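PDB 3LEC: NADB-Rossmann Superfamily protein from Streptococcus agalactiae, which probably methylates N1 of adenine 22 in tRNA and binds a zinc ion. Local coordinates for residues 13-18 with 33-38; 26-31 with 92-97; 45-50 with 75-80. All coordinates share one frame; numbering follows the deposited sequence.

Contact 1 (13-18 with 33-38); sequences QKVANY and AYLPIF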
ATOM      1  N   GLN A  13       3.070  10.647  -3.772  1.00 16.85           N
ATOM      2  CA  GLN A  13       2.082  11.717  -4.023  1.00 17.13           C
ATOM      3  C   GLN A  13       0.702  11.126  -4.185  1.00 17.72           C
ATOM      4  O   GLN A  13      -0.263  11.664  -3.648  1.00 17.14           O
ATOM      5  CB  GLN A  13       2.449  12.560  -5.252  1.00 17.71           C
ATOM      6  CG  GLN A  13       1.473  13.780  -5.526  1.00 17.53           C
ATOM      7  CD  GLN A  13       1.416  14.749  -4.358  1.00 21.65           C
ATOM      8  OE1 GLN A  13       0.326  15.024  -3.805  1.00 23.82           O
ATOM      9  NE2 GLN A  13       2.577  15.298  -3.977  1.00 19.22           N
ATOM     10  N   LYS A  14       0.610  10.053  -4.964  1.00 17.92           N
ATOM     11  CA  LYS A  14      -0.678   9.395  -5.184  1.00 19.49           C
ATOM     12  C   LYS A  14      -1.242   8.734  -3.910  1.00 19.23           C
ATOM     13  O   LYS A  14      -2.449   8.672  -3.731  1.00 19.74           O
ATOM     14  CB  LYS A  14      -0.607   8.496  -6.418  1.00 20.77           C
ATOM     15  CG  LYS A  14      -0.530   9.381  -7.672  1.00 22.84           C
ATOM     16  CD  LYS A  14      -0.258   8.636  -8.961  1.00 26.58           C
ATOM     17  CE  LYS A  14       0.059   9.630 -10.092  1.00 26.77           C
ATOM     18  NZ  LYS A  14      -1.171  10.318 -10.576  1.00 29.36           N
ATOM     19  N   VAL A  15      -0.369   8.299  -3.006  1.00 17.91           N
ATOM     20  CA  VAL A  15      -0.805   7.928  -1.662  1.00 18.01           C
ATOM     21  C   VAL A  15      -1.317   9.167  -0.887  1.00 17.33           C
ATOM     22  O   VAL A  15      -2.395   9.129  -0.318  1.00 17.72           O
ATOM     23  CB  VAL A  15       0.316   7.224  -0.860  1.00 16.06           C
ATOM     24  CG1 VAL A  15      -0.099   6.979   0.585  1.00 15.87           C
ATOM     25  CG2 VAL A  15       0.662   5.902  -1.503  1.00 17.84           C
ATOM     26  N   ALA A  16      -0.524  10.237  -0.841  1.00 17.35           N
ATOM     27  CA  ALA A  16      -0.933  11.489  -0.144  1.00 17.62           C
ATOM     28  C   ALA A  16      -2.295  12.003  -0.609  1.00 18.51           C
ATOM     29  O   ALA A  16      -3.061  12.499   0.212  1.00 18.08           O
ATOM     30  CB  ALA A  16       0.115  12.586  -0.329  1.00 17.05           C
ATOM     31  N   ASN A  17      -2.585  11.866  -1.909  1.00 18.47           N
ATOM     32  CA  ASN A  17      -3.844  12.382  -2.482  1.00 20.01           C
ATOM     33  C   ASN A  17      -5.080  11.725  -1.856  1.00 20.08           C
ATOM     34  O   ASN A  17      -6.160  12.299  -1.922  1.00 20.99           O
ATOM     35  CB  ASN A  17      -3.924  12.200  -4.008  1.00 19.29           C
ATOM     36  CG  ASN A  17      -2.849  12.968  -4.766  1.00 21.03           C
ATOM     37  OD1 ASN A  17      -2.498  12.610  -5.892  1.00 22.14           O
ATOM     38  ND2 ASN A  17      -2.320  14.007  -4.159  1.00 19.70           N
ATOM     39  N   TYR A  18      -4.908  10.525  -1.296  1.00 20.16           N
ATOM     40  CA  TYR A  18      -5.996   9.763  -0.676  1.00 20.63           C
ATOM     41  C   TYR A  18      -6.108   9.909   0.843  1.00 19.83           C
ATOM     42  O   TYR A  18      -7.032   9.363   1.441  1.00 19.65           O
ATOM     43  CB  TYR A  18      -5.903   8.282  -1.016  1.00 21.04           C
ATOM     44  CG  TYR A  18      -6.266   7.915  -2.423  1.00 22.94           C
ATOM     45  CD1 TYR A  18      -7.572   8.036  -2.894  1.00 24.82           C
ATOM     46  CD2 TYR A  18      -5.297   7.406  -3.282  1.00 25.65           C
ATOM     47  CE1 TYR A  18      -7.903   7.664  -4.218  1.00 26.16           C
ATOM     48  CE2 TYR A  18      -5.620   7.032  -4.585  1.00 26.27           C
ATOM     49  CZ  TYR A  18      -6.911   7.168  -5.040  1.00 27.06           C
ATOM     50  OH  TYR A  18      -7.199   6.781  -6.332  1.00 32.29           O
ATOM     51  N   ALA A  33      10.247   9.773   6.454  1.00 17.75           N
ATOM     52  CA  ALA A  33       9.165  10.687   6.870  1.00 17.72           C
ATOM     53  C   ALA A  33       8.743  11.692   5.798  1.00 18.59           C
ATOM     54  O   ALA A  33       8.132  12.720   6.105  1.00 18.04           O
ATOM     55  CB  ALA A  33       9.512  11.400   8.161  1.00 18.56           C
ATOM     56  N   TYR A  34       9.058  11.406   4.535  1.00 18.30           N
ATOM     57  CA  TYR A  34       8.689  12.338   3.477  1.00 18.28           C
ATOM     58  C   TYR A  34       7.197  12.635   3.404  1.00 18.01           C
ATOM     59  O   TYR A  34       6.768  13.803   3.374  1.00 18.74           O
ATOM     60  CB  TYR A  34       9.160  11.833   2.127  1.00 17.26           C
ATOM     61  CG  TYR A  34      10.668  11.755   1.968  1.00 17.72           C
ATOM     62  CD1 TYR A  34      11.526  12.724   2.510  1.00 18.45           C
ATOM     63  CD2 TYR A  34      11.221  10.721   1.232  1.00 19.40           C
ATOM     64  CE1 TYR A  34      12.940  12.622   2.320  1.00 19.06           C
ATOM     65  CE2 TYR A  34      12.581  10.611   1.044  1.00 18.44           C
ATOM     66  CZ  TYR A  34      13.440  11.551   1.571  1.00 19.91           C
ATOM     67  OH  TYR A  34      14.795  11.370   1.304  1.00 18.71           O
ATOM     68  N   LEU A  35       6.418  11.570   3.361  1.00 18.55           N
ATOM     69  CA  LEU A  35       4.977  11.674   3.270  1.00 18.56           C
ATOM     70  C   LEU A  35       4.373  12.436   4.478  1.00 18.47           C
ATOM     71  O   LEU A  35       3.644  13.404   4.279  1.00 18.70           O
ATOM     72  CB  LEU A  35       4.376  10.283   3.069  1.00 18.61           C
ATOM     73  CG  LEU A  35       2.850  10.202   3.152  1.00 19.11           C
ATOM     74  CD1 LEU A  35       2.228  11.032   2.053  1.00 17.25           C
ATOM     75  CD2 LEU A  35       2.376   8.746   3.112  1.00 21.29           C
ATOM     76  N   PRO A  36       4.708  12.049   5.726  1.00 18.01           N
ATOM     77  CA  PRO A  36       4.219  12.908   6.814  1.00 17.91           C
ATOM     78  C   PRO A  36       4.680  14.386   6.713  1.00 17.46           C
ATOM     79  O   PRO A  36       3.884  15.294   6.986  1.00 17.50           O
ATOM     80  CB  PRO A  36       4.782  12.244   8.092  1.00 18.33           C
ATOM     81  CG  PRO A  36       5.084  10.873   7.736  1.00 18.82           C
ATOM     82  CD  PRO A  36       5.350  10.823   6.233  1.00 18.65           C
ATOM     83  N   ILE A  37       5.925  14.648   6.290  1.00 17.34           N
ATOM     84  CA  ILE A  37       6.390  16.038   6.148  1.00 16.90           C
ATOM     85  C   ILE A  37       5.576  16.796   5.098  1.00 17.47           C
ATOM     86  O   ILE A  37       5.205  17.942   5.310  1.00 18.05           O
ATOM     87  CB  ILE A  37       7.931  16.134   5.847  1.00 17.50           C
ATOM     88  CG1 ILE A  37       8.729  15.740   7.097  1.00 16.93           C
ATOM     89  CG2 ILE A  37       8.341  17.542   5.386  1.00 16.63           C
ATOM     90  CD1 ILE A  37      10.136  15.271   6.800  1.00 17.08           C
ATOM     91  N   PHE A  38       5.314  16.159   3.970  1.00 17.39           N
ATOM     92  CA  PHE A  38       4.524  16.794   2.933  1.00 17.61           C
ATOM     93  C   PHE A  38       3.167  17.207   3.499  1.00 17.34           C
ATOM     94  O   PHE A  38       2.744  18.360   3.358  1.00 18.38           O
ATOM     95  CB  PHE A  38       4.297  15.869   1.739  1.00 17.94           C
ATOM     96  CG  PHE A  38       3.371  16.472   0.725  1.00 19.74           C
ATOM     97  CD1 PHE A  38       3.776  17.584  -0.022  1.00 22.46           C
ATOM     98  CD2 PHE A  38       2.066  16.001   0.592  1.00 19.21           C
ATOM     99  CE1 PHE A  38       2.906  18.200  -0.934  1.00 22.67           C
ATOM    100  CE2 PHE A  38       1.179  16.586  -0.339  1.00 21.27           C
ATOM    101  CZ  PHE A  38       1.591  17.685  -1.095  1.00 22.35           C
TER
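The methyl CB of A16 lies against two side chains of the facing helix at once, CD1 of L35 at 3.5 Å and CD2 of F38 at 4.0 Å, and the rest of the contact is arranged around this meeting point. L35 and F38 stand three residues apart on helix 34-41, and both send CG anti to the backbone N and splay toward residues 13-16. The two branches of L35 divide the work. CD1 takes the alanine, while CD2 reaches CG1 of V15 at 4.0 Å; the valine and leucine side chains cross at about a right angle. F38 offers A16 an oblique approach, neither face-on nor edge-on, and keeps one ring face for Q13. There the amide stands almost upright on the ring, the two planes 87° apart. NE2 lies 3.9 Å above the ring plane, displaced toward the rim near CE2 and CZ, and OE1 of Q13 is 3.9 Å from CE2 of F38. The glutamine gets there through a bend: CG is anti to the backbone N, and a chi2 of 59° then brings the amide end over the ring. A weak bond from N17 ND2 to Q13 OE1 lends this pose modest support.

No hydrogen bond joins the segments, so shape and van der Waals contact carry the interface. L8 touches both Q13 and F38 from outside, and V15 also packs on I158 of strand 155-163. A small residue on one helix, here A16, lets its partner come near, with 6.8 Å between the CA atoms of A16 and L35. The pair illustrates helix-helix packing beside the central sheet of a Rossmann-like methyltransferase fold: the helix that precedes the first strand lies next to the helix that follows it.

Contact 2 (26-31 with 92-97); sequences LDVGSD and DTITIC
The carboxylate of D27 meets the T95 hydroxyl over one face and the S30 hydroxyl over the other. T95 OG1 donates to D27 OD1 at 2.8 Å from well above the plane, 57° out of it, whereas S30 OG reaches D27 OD2 at 2.7 Å from the opposite side. A water on the S30 side gives OD1 a second bond; it also accepts from C97 N, bridging D27 and C97 where the strand ends diverge. T95 can serve the aspartate because OG1 sits between its backbone N and carbonyl carbon (chi1 50°), which carries the hydroxyl across to the neighbouring strand.

Beneath these groups runs a parallel ladder, the two strand axes 21° apart. L26 N binds T93 O, T95 N binds L26 O at 2.8 Å, and V28 N binds T95 O at 2.9 Å. The sheet face of L26, V28, I94 and I96 is wholly apolar: V28 CG2 touches both CG2 of I94, at 3.8 Å, and CG1 of I96. On the face of D27 and T95, L35 of helix 34-41 covers both residues.

The turn from D27 to S30 is a type II beta turn with G29 at positive phi, and the sequence D-V-G-S at the end of the first strand is consistent with the glycine-rich first motif of methyltransferases that use S-adenosylmethionine. Chemically, three hydrogen bonds from two hydroxyls and a water grip a buried carboxylate on both faces, fixing its rotation and tying the start of this turn to the neighbouring strand 93-99.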
ATOM      1  N   LEU A  26      -0.721   7.643  11.012  1.00 19.42           N
ATOM      2  CA  LEU A  26       0.495   6.851  11.229  1.00 19.01           C
ATOM      3  C   LEU A  26       1.019   6.301   9.900  1.00 19.21           C
ATOM      4  O   LEU A  26       0.294   5.602   9.168  1.00 18.36           O
ATOM      5  CB  LEU A  26       0.246   5.716  12.227  1.00 19.41           C
ATOM      6  CG  LEU A  26       1.273   4.574  12.285  1.00 18.42           C
ATOM      7  CD1 LEU A  26       2.600   4.952  12.996  1.00 19.31           C
ATOM      8  CD2 LEU A  26       0.681   3.328  12.886  1.00 19.81           C
ATOM      9  N   ASP A  27       2.292   6.601   9.623  1.00 19.13           N
ATOM     10  CA  ASP A  27       3.000   6.070   8.443  1.00 18.69           C
ATOM     11  C   ASP A  27       3.938   4.989   8.935  1.00 18.66           C
ATOM     12  O   ASP A  27       4.945   5.283   9.579  1.00 18.25           O
ATOM     13  CB  ASP A  27       3.807   7.182   7.755  1.00 20.17           C
ATOM     14  CG  ASP A  27       4.236   6.823   6.320  1.00 21.71           C
ATOM     15  OD1 ASP A  27       3.730   5.823   5.768  1.00 23.27           O
ATOM     16  OD2 ASP A  27       5.085   7.552   5.741  1.00 22.38           O
ATOM     17  N   VAL A  28       3.593   3.740   8.638  1.00 18.76           N
ATOM     18  CA  VAL A  28       4.339   2.593   9.150  1.00 19.10           C
ATOM     19  C   VAL A  28       5.538   2.316   8.264  1.00 18.65           C
ATOM     20  O   VAL A  28       5.379   2.074   7.063  1.00 18.62           O
ATOM     21  CB  VAL A  28       3.473   1.341   9.180  1.00 19.33           C
ATOM     22  CG1 VAL A  28       4.253   0.192   9.833  1.00 18.31           C
ATOM     23  CG2 VAL A  28       2.205   1.621   9.931  1.00 19.35           C
ATOM     24  N   GLY A  29       6.731   2.348   8.859  1.00 18.48           N
ATOM     25  CA  GLY A  29       7.984   2.191   8.118  1.00 19.62           C
ATOM     26  C   GLY A  29       8.153   3.326   7.135  1.00 20.82           C
ATOM     27  O   GLY A  29       8.548   3.121   5.976  1.00 20.96           O
ATOM     28  N   SER A  30       7.868   4.532   7.618  1.00 21.37           N
ATOM     29  CA  SER A  30       7.893   5.743   6.830  1.00 22.37           C
ATOM     30  C   SER A  30       9.182   5.883   6.040  1.00 22.60           C
ATOM     31  O   SER A  30      10.275   5.669   6.573  1.00 22.23           O
ATOM     32  CB  SER A  30       7.703   6.958   7.728  1.00 22.18           C
ATOM     33  OG  SER A  30       7.446   8.084   6.918  1.00 24.13           O
ATOM     34  N   ASP A  31       9.034   6.197   4.760  1.00 21.03           N
ATOM     35  CA  ASP A  31      10.178   6.421   3.892  1.00 21.38           C
ATOM     36  C   ASP A  31      10.741   7.813   4.228  1.00 19.83           C
ATOM     37  O   ASP A  31      10.300   8.825   3.683  1.00 18.51           O
ATOM     38  CB  ASP A  31       9.736   6.309   2.422  1.00 21.18           C
ATOM     39  CG  ASP A  31      10.863   6.568   1.434  1.00 26.22           C
ATOM     40  OD1 ASP A  31      12.016   6.763   1.862  1.00 30.29           O
ATOM     41  OD2 ASP A  31      10.587   6.582   0.216  1.00 29.49           O
ATOM     42  N   ASP A  92      -6.572   8.224  13.017  1.00 20.73           N
ATOM     43  CA  ASP A  92      -7.720   7.806  12.231  1.00 21.44           C
ATOM     44  C   ASP A  92      -7.284   7.241  10.883  1.00 20.73           C
ATOM     45  O   ASP A  92      -8.096   6.647  10.183  1.00 21.10           O
ATOM     46  CB  ASP A  92      -8.698   8.967  12.044  1.00 21.97           C
ATOM     47  CG  ASP A  92      -8.021  10.232  11.531  1.00 24.92           C
ATOM     48  OD1 ASP A  92      -8.039  11.238  12.259  1.00 29.34           O
ATOM     49  OD2 ASP A  92      -7.479  10.234  10.412  1.00 27.34           O
ATOM     50  N   THR A  93      -6.013   7.428  10.520  1.00 19.59           N
ATOM     51  CA  THR A  93      -5.516   6.955   9.216  1.00 19.06           C
ATOM     52  C   THR A  93      -4.130   6.307   9.324  1.00 17.98           C
ATOM     53  O   THR A  93      -3.243   6.836   9.991  1.00 19.06           O
ATOM     54  CB  THR A  93      -5.404   8.102   8.183  1.00 19.45           C
ATOM     55  OG1 THR A  93      -6.628   8.843   8.115  1.00 21.46           O
ATOM     56  CG2 THR A  93      -5.072   7.566   6.798  1.00 19.19           C
ATOM     57  N   ILE A  94      -3.939   5.202   8.614  1.00 17.01           N
ATOM     58  CA  ILE A  94      -2.660   4.480   8.577  1.00 17.31           C
ATOM     59  C   ILE A  94      -2.234   4.320   7.118  1.00 17.78           C
ATOM     60  O   ILE A  94      -3.045   3.957   6.263  1.00 18.35           O
ATOM     61  CB  ILE A  94      -2.766   3.122   9.282  1.00 17.75           C
ATOM     62  CG1 ILE A  94      -3.072   3.326  10.786  1.00 18.87           C
ATOM     63  CG2 ILE A  94      -1.481   2.277   9.098  1.00 18.26           C
ATOM     64  CD1 ILE A  94      -3.259   2.005  11.562  1.00 21.30           C
ATOM     65  N   THR A  95      -0.980   4.645   6.827  1.00 18.22           N
ATOM     66  CA  THR A  95      -0.403   4.361   5.514  1.00 19.12           C
ATOM     67  C   THR A  95       0.710   3.313   5.677  1.00 19.09           C
ATOM     68  O   THR A  95       1.481   3.353   6.639  1.00 17.84           O
ATOM     69  CB  THR A  95       0.145   5.629   4.826  1.00 19.42           C
ATOM     70  OG1 THR A  95       1.004   6.344   5.725  1.00 20.03           O
ATOM     71  CG2 THR A  95      -0.999   6.567   4.374  1.00 20.13           C
ATOM     72  N   ILE A  96       0.770   2.355   4.757  1.00 19.17           N
ATOM     73  CA  ILE A  96       1.890   1.402   4.717  1.00 18.80           C
ATOM     74  C   ILE A  96       2.303   1.250   3.266  1.00 19.65           C
ATOM     75  O   ILE A  96       1.502   0.793   2.459  1.00 18.65           O
ATOM     76  CB  ILE A  96       1.544   0.008   5.307  1.00 18.94           C
ATOM     77  CG1 ILE A  96       0.818   0.122   6.662  1.00 19.41           C
ATOM     78  CG2 ILE A  96       2.815  -0.840   5.434  1.00 18.81           C
ATOM     79  CD1 ILE A  96       0.214  -1.198   7.162  1.00 20.86           C
ATOM     80  N   CYS A  97       3.533   1.660   2.940  1.00 19.16           N
ATOM     81  CA  CYS A  97       3.972   1.686   1.527  1.00 20.81           C
ATOM     82  C   CYS A  97       5.298   0.987   1.365  1.00 20.46           C
ATOM     83  O   CYS A  97       6.019   0.798   2.346  1.00 20.40           O
ATOM     84  CB  CYS A  97       4.124   3.119   1.018  1.00 19.42           C
ATOM     85  SG  CYS A  97       2.771   4.237   1.448  1.00 25.09           S
TER
HETATM   86  O   HOH W   1       4.864   3.267   4.894  1.00 24.09           O

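Contact 3 (45-50 with 75-80); sequences CDFAIA and DVRLAN
Strands 47-50 and 75-78 run parallel, their axes 27° apart, with I49 paired to D75 and A50 to V76 through the bonds D75 N to A48 O, A50 N to D75 O (2.7 Å) and R77 N to A50 O. On the I49 and D75 side, charged and apolar groups interleave. The F47 ring presents its edge to the aspartate: CZ is 3.6 Å from D75 OD2, which lies in the ring plane, while the carboxylate stands 89° to the ring. The same oxygen accepts a hydrogen bond of 2.8 Å from R77 NH2, nearly in the guanidinium plane, within a salt bridge. I49 CD1 rests over one guanidinium face, 3.7 Å from R77 NH1, and I49 CG2 packs on the arginine methylenes. The strongest polar partner of R77, D89, lies beyond these strands, salt-bridged to NH1. On the other side V76 packs on helix 55-67.

The arginine is used twice, as a cation between two aspartates and as a flat surface for isoleucine. D75 OD2 meets an arginine N-H and the electropositive rim of a phenyl ring, both of which should favour its negative charge.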
ATOM      1  N   CYS A  45      -2.846  17.599   6.984  1.00 25.97           N
ATOM      2  CA  CYS A  45      -3.159  16.738   8.107  1.00 25.88           C
ATOM      3  C   CYS A  45      -2.903  17.493   9.395  1.00 25.26           C
ATOM      4  O   CYS A  45      -2.183  18.479   9.402  1.00 25.09           O
ATOM      5  CB  CYS A  45      -2.324  15.457   8.094  1.00 25.14           C
ATOM      6  SG  CYS A  45      -2.778  14.335   6.758  1.00 29.40           S
ATOM      7  N   ASP A  46      -3.470  16.990  10.482  1.00 24.90           N
ATOM      8  CA  ASP A  46      -3.363  17.636  11.775  1.00 25.06           C
ATOM      9  C   ASP A  46      -2.163  17.164  12.579  1.00 24.19           C
ATOM     10  O   ASP A  46      -1.623  17.936  13.374  1.00 23.78           O
ATOM     11  CB  ASP A  46      -4.642  17.399  12.572  1.00 26.25           C
ATOM     12  CG  ASP A  46      -5.769  18.329  12.164  1.00 29.66           C
ATOM     13  OD1 ASP A  46      -5.567  19.158  11.244  1.00 32.36           O
ATOM     14  OD2 ASP A  46      -6.851  18.240  12.788  1.00 32.77           O
ATOM     15  N   PHE A  47      -1.756  15.908  12.366  1.00 21.72           N
ATOM     16  CA  PHE A  47      -0.747  15.235  13.198  1.00 21.70           C
ATOM     17  C   PHE A  47      -0.313  13.964  12.495  1.00 20.77           C
ATOM     18  O   PHE A  47      -1.111  13.325  11.790  1.00 19.99           O
ATOM     19  CB  PHE A  47      -1.330  14.895  14.587  1.00 21.68           C
ATOM     20  CG  PHE A  47      -0.441  14.043  15.456  1.00 22.09           C
ATOM     21  CD1 PHE A  47       0.697  14.574  16.045  1.00 24.45           C
ATOM     22  CD2 PHE A  47      -0.765  12.711  15.712  1.00 22.36           C
ATOM     23  CE1 PHE A  47       1.503  13.786  16.866  1.00 22.30           C
ATOM     24  CE2 PHE A  47       0.032  11.923  16.508  1.00 22.46           C
ATOM     25  CZ  PHE A  47       1.169  12.465  17.094  1.00 23.02           C
ATOM     26  N   ALA A  48       0.953  13.593  12.671  1.00 20.25           N
ATOM     27  CA  ALA A  48       1.434  12.331  12.124  1.00 19.23           C
ATOM     28  C   ALA A  48       2.495  11.679  13.003  1.00 19.25           C
ATOM     29  O   ALA A  48       3.176  12.357  13.774  1.00 19.08           O
ATOM     30  CB  ALA A  48       1.948  12.503  10.679  1.00 20.18           C
ATOM     31  N   ILE A  49       2.597  10.359  12.888  1.00 19.14           N
ATOM     32  CA  ILE A  49       3.676   9.570  13.497  1.00 18.15           C
ATOM     33  C   ILE A  49       4.392   8.861  12.356  1.00 18.82           C
ATOM     34  O   ILE A  49       3.751   8.249  11.464  1.00 18.20           O
ATOM     35  CB  ILE A  49       3.154   8.533  14.511  1.00 18.65           C
ATOM     36  CG1 ILE A  49       2.359   9.210  15.660  1.00 18.79           C
ATOM     37  CG2 ILE A  49       4.296   7.657  15.072  1.00 17.36           C
ATOM     38  CD1 ILE A  49       1.369   8.225  16.343  1.00 20.04           C
ATOM     39  N   ALA A  50       5.714   8.955  12.367  1.00 18.81           N
ATOM     40  CA  ALA A  50       6.537   8.188  11.435  1.00 19.45           C
ATOM     41  C   ALA A  50       7.075   7.017  12.229  1.00 20.17           C
ATOM     42  O   ALA A  50       7.888   7.200  13.129  1.00 21.15           O
ATOM     43  CB  ALA A  50       7.680   9.042  10.863  1.00 19.02           C
ATOM     44  N   ASP A  75       5.524  12.990  15.272  1.00 20.17           N
ATOM     45  CA  ASP A  75       6.258  12.117  16.188  1.00 20.54           C
ATOM     46  C   ASP A  75       6.989  11.050  15.407  1.00 20.61           C
ATOM     47  O   ASP A  75       6.462  10.494  14.442  1.00 20.47           O
ATOM     48  CB  ASP A  75       5.317  11.464  17.217  1.00 20.69           C
ATOM     49  CG  ASP A  75       4.941  12.401  18.355  1.00 23.30           C
ATOM     50  OD1 ASP A  75       5.542  13.488  18.465  1.00 27.59           O
ATOM     51  OD2 ASP A  75       4.044  12.035  19.147  1.00 24.48           O
ATOM     52  N   VAL A  76       8.224  10.768  15.810  1.00 19.96           N
ATOM     53  CA  VAL A  76       8.971   9.731  15.135  1.00 20.04           C
ATOM     54  C   VAL A  76       9.221   8.700  16.212  1.00 20.17           C
ATOM     55  O   VAL A  76       9.672   9.045  17.300  1.00 20.33           O
ATOM     56  CB  VAL A  76      10.295  10.268  14.530  1.00 19.99           C
ATOM     57  CG1 VAL A  76      11.078   9.135  13.875  1.00 18.81           C
ATOM     58  CG2 VAL A  76      10.055  11.426  13.551  1.00 20.05           C
ATOM     59  N   ARG A  77       8.834   7.459  15.946  1.00 19.46           N
ATOM     60  CA  ARG A  77       8.895   6.418  16.958  1.00 20.64           C
ATOM     61  C   ARG A  77       9.579   5.154  16.472  1.00 21.70           C
ATOM     62  O   ARG A  77       9.452   4.772  15.296  1.00 20.56           O
ATOM     63  CB  ARG A  77       7.500   6.121  17.505  1.00 20.62           C
ATOM     64  CG  ARG A  77       6.866   7.359  18.125  1.00 20.83           C
ATOM     65  CD  ARG A  77       5.602   7.048  18.884  1.00 22.14           C
ATOM     66  NE  ARG A  77       4.902   8.284  19.220  1.00 22.59           N
ATOM     67  CZ  ARG A  77       3.609   8.360  19.534  1.00 20.95           C
ATOM     68  NH1 ARG A  77       2.868   7.266  19.603  1.00 22.27           N
ATOM     69  NH2 ARG A  77       3.063   9.530  19.803  1.00 23.22           N
ATOM     70  N   LEU A  78      10.333   4.527  17.376  1.00 21.69           N
ATOM     71  CA  LEU A  78      11.003   3.272  17.067  1.00 23.52           C
ATOM     72  C   LEU A  78      10.180   2.183  17.700  1.00 24.37           C
ATOM     73  O   LEU A  78      10.269   1.960  18.913  1.00 23.02           O
ATOM     74  CB  LEU A  78      12.418   3.240  17.655  1.00 24.37           C
ATOM     75  CG  LEU A  78      13.499   2.278  17.148  1.00 27.01           C
ATOM     76  CD1 LEU A  78      14.701   2.357  18.088  1.00 30.43           C
ATOM     77  CD2 LEU A  78      13.029   0.847  17.026  1.00 31.82           C
ATOM     78  N   ALA A  79       9.397   1.491  16.876  1.00 24.61           N
ATOM     79  CA  ALA A  79       8.460   0.501  17.372  1.00 25.69           C
ATOM     80  C   ALA A  79       8.066  -0.479  16.282  1.00 27.04           C
ATOM     81  O   ALA A  79       8.004  -0.124  15.099  1.00 28.10           O
ATOM     82  CB  ALA A  79       7.205   1.197  17.952  1.00 26.20           C
ATOM     83  N   ASN A  80       7.783  -1.705  16.697  1.00 27.76           N
ATOM     84  CA  ASN A  80       7.382  -2.775  15.784  1.00 28.36           C
ATOM     85  C   ASN A  80       5.976  -2.575  15.215  1.00 28.05           C
ATOM     86  O   ASN A  80       4.984  -2.630  15.947  1.00 28.27           O
ATOM     87  CB  ASN A  80       7.480  -4.130  16.500  1.00 28.46           C
TER

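From the N terminus, helix 10-16 supplies the first half of contact 1, strand 23-28 the first half of contact 2, and helix 34-41 then completes contact 1. Contacts 1 and 2 therefore cross along the chain, and they touch where P36 and L35 pack on D27, S30 and T95. Contact 3 opens and closes later, between 45-50 and 75-80, spanning helix 55-67 as a beta-alpha-beta unit; it falls wholly within the longer loop that contact 2 shuts at 92-97. D27 N and I49 O probably share a hydrogen bond, joining contacts 2 and 3 in one sheet, and strands 74-78, 45-52, 23-28 and 93-99 form a continuous parallel run beside the helix pair.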